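PDB 3TS7: geranyltranstransferase, which probably makes farnesyl diphosphate as a magnesium-dependent prenyltransferase of the FPP/GGPP synthase family. Local coordinates for residues B[145-150]-B[200-205]. Numbering follows the deposited sequence.
Sequences IAMIET and CLARPG. With PO4 (phosphate ion), chain G.
Leu201 sets its two methyls against one turn of the helix that carries Ala146, Met147 and Thr150, an instance of how a branched side chain can fill the seam between two helices. Leu201 CD1 lies on the backbone where Ala146 passes into Met147, 3.6 Å from Met147 N, while Leu201 CD2 stays outside and meets the Ala146 CB at 3.7 Å. Met147 and Leu201 run past each other in opposite directions. The methionine, extended beyond CG (chi2 180°, chi3 -179°), lays CG beside Leu201 CD1 and carries Met147 CE on to Ala202, where it sits 3.9 Å from Ala202 CB. From another direction Thr150 OG1 comes to 3.7 Å of Leu201 CD1. That hydroxyl is already engaged: it bonds to Ala146 O, tilted from the carbonyl plane, with the Thr150 amide reaching the same oxygen from the opposite face, and it also accepts from Arg197 NE. In the all-helical fold of the polyprenyl synthases, this contact joins helix 141-155 to Leu201 of helix 177-201, whose carbonyl oxygen accepts a hydrogen bond from Asn143 ND2, and Phe211 of helix 208-237 packs on Leu201 too. Helix 141-155 also reaches the dimer partner, as Glu149 bonds to His129 of the second subunit. Beyond Ala202 the chain leads away, and Arg203, bent at chi2 and chi3, presents the edge of its guanidinium to a phosphate ion that probably came from the crystallisation liquor and is also bonded to Gln210. Arg203 NE points almost straight at phosphate O1 (3.0 Å, 163°), Arg203 NH1 bonds to phosphate O4 at 3.1 Å, and NH2 turns back to Pro204 O. With an alanine in place of Arg203, the phosphate would probably lose a charged partner and Pro204 O its side-chain donor.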
loop_
_atom_site.group_PDB
_atom_site.type_symbol
_atom_site.label_atom_id
_atom_site.label_comp_id
_atom_site.label_asym_id
_atom_site.label_seq_id
_atom_site.Cartn_x
_atom_site.Cartn_y
_atom_site.Cartn_z
ATOM N N ILE B 145 -9.472 10.591 -7.896
ATOM C CA ILE B 145 -8.062 10.448 -8.280
ATOM C C ILE B 145 -7.202 11.260 -7.324
ATOM O O ILE B 145 -6.194 10.781 -6.821
ATOM C CB ILE B 145 -7.841 10.943 -9.712
ATOM C CG1 ILE B 145 -8.413 9.911 -10.677
ATOM C CG2 ILE B 145 -6.353 11.149 -9.997
ATOM C CD1 ILE B 145 -8.475 10.358 -12.090
ATOM N N ALA B 146 -7.638 12.484 -7.041
ATOM C CA ALA B 146 -6.932 13.337 -6.087
ATOM C C ALA B 146 -6.872 12.737 -4.687
ATOM O O ALA B 146 -5.866 12.887 -4.007
ATOM C CB ALA B 146 -7.549 14.734 -6.068
ATOM N N MET B 147 -7.932 12.055 -4.248
ATOM C CA MET B 147 -7.912 11.376 -2.949
ATOM C C MET B 147 -6.855 10.282 -2.883
ATOM O O MET B 147 -6.180 10.108 -1.854
ATOM C CB MET B 147 -9.246 10.709 -2.665
ATOM C CG MET B 147 -10.362 11.667 -2.296
ATOM S SD MET B 147 -11.860 10.738 -2.001
ATOM C CE MET B 147 -12.995 12.079 -1.611
ATOM N N ILE B 148 -6.752 9.537 -3.981
ATOM C CA ILE B 148 -5.790 8.424 -4.092
ATOM C C ILE B 148 -4.376 8.982 -4.054
ATOM O O ILE B 148 -3.546 8.510 -3.263
ATOM C CB ILE B 148 -6.020 7.581 -5.377
ATOM C CG1 ILE B 148 -7.393 6.893 -5.312
ATOM C CG2 ILE B 148 -4.891 6.558 -5.560
ATOM C CD1 ILE B 148 -8.006 6.598 -6.666
ATOM N N GLU B 149 -4.123 10.008 -4.868
ATOM C CA GLU B 149 -2.821 10.679 -4.865
ATOM C C GLU B 149 -2.451 11.210 -3.493
ATOM O O GLU B 149 -1.305 11.052 -3.061
ATOM C CB GLU B 149 -2.742 11.781 -5.931
ATOM C CG GLU B 149 -1.491 12.719 -5.837
ATOM C CD GLU B 149 -0.124 11.997 -5.777
ATOM O OE1 GLU B 149 -0.022 10.779 -6.063
ATOM O OE2 GLU B 149 0.872 12.666 -5.423
ATOM N N THR B 150 -3.434 11.797 -2.805
ATOM C CA THR B 150 -3.250 12.303 -1.460
ATOM C C THR B 150 -2.786 11.205 -0.534
ATOM O O THR B 150 -1.794 11.374 0.194
ATOM C CB THR B 150 -4.561 12.916 -0.910
ATOM O OG1 THR B 150 -4.820 14.123 -1.619
ATOM C CG2 THR B 150 -4.453 13.200 0.590
ATOM N N CYS B 200 -12.019 17.383 2.402
ATOM C CA CYS B 200 -12.080 18.535 1.524
ATOM C C CYS B 200 -12.350 18.161 0.065
ATOM O O CYS B 200 -13.136 18.832 -0.613
ATOM C CB CYS B 200 -10.806 19.378 1.652
ATOM S SG CYS B 200 -10.628 20.213 3.280
ATOM N N LEU B 201 -11.734 17.068 -0.399
ATOM C CA LEU B 201 -11.922 16.595 -1.779
ATOM C C LEU B 201 -13.319 16.004 -2.035
ATOM O O LEU B 201 -13.711 15.840 -3.188
ATOM C CB LEU B 201 -10.834 15.570 -2.152
ATOM C CG LEU B 201 -9.419 16.128 -2.343
ATOM C CD1 LEU B 201 -8.342 15.004 -2.258
ATOM C CD2 LEU B 201 -9.298 16.950 -3.632
ATOM N N ALA B 202 -14.043 15.655 -0.972
ATOM C CA ALA B 202 -15.447 15.228 -1.101
ATOM C C ALA B 202 -16.453 16.397 -1.132
ATOM O O ALA B 202 -17.687 16.180 -1.098
ATOM C CB ALA B 202 -15.796 14.231 -0.017
ATOM N N ARG B 203 -15.927 17.626 -1.203
ATOM C CA ARG B 203 -16.744 18.832 -1.354
ATOM C C ARG B 203 -16.410 19.469 -2.691
ATOM O O ARG B 203 -15.499 20.281 -2.771
ATOM C CB ARG B 203 -16.474 19.841 -0.233
ATOM C CG ARG B 203 -17.637 20.815 0.120
ATOM C CD ARG B 203 -18.017 21.758 -1.011
ATOM N NE ARG B 203 -18.075 23.157 -0.601
ATOM C CZ ARG B 203 -18.290 24.179 -1.427
ATOM N NH1 ARG B 203 -18.312 25.422 -0.961
ATOM N NH2 ARG B 203 -18.483 23.963 -2.719
ATOM N N PRO B 204 -17.168 19.130 -3.749
ATOM C CA PRO B 204 -16.831 19.669 -5.075
ATOM C C PRO B 204 -16.761 21.213 -5.104
ATOM O O PRO B 204 -17.659 21.889 -4.598
ATOM C CB PRO B 204 -17.957 19.116 -5.969
ATOM C CG PRO B 204 -18.372 17.816 -5.254
ATOM C CD PRO B 204 -18.313 18.196 -3.800
ATOM N N GLY B 205 -15.664 21.755 -5.628
ATOM C CA GLY B 205 -15.524 23.197 -5.787
ATOM C C GLY B 205 -15.141 24.022 -4.556
ATOM O O GLY B 205 -15.084 25.248 -4.644
HETATM P P PO4 G . -18.059 25.493 2.947
HETATM O O1 PO4 G . -18.163 24.135 2.266
HETATM O O2 PO4 G . -19.372 25.816 3.635
HETATM O O3 PO4 G . -16.963 25.481 3.993
HETATM O O4 PO4 G . -17.720 26.525 1.884
#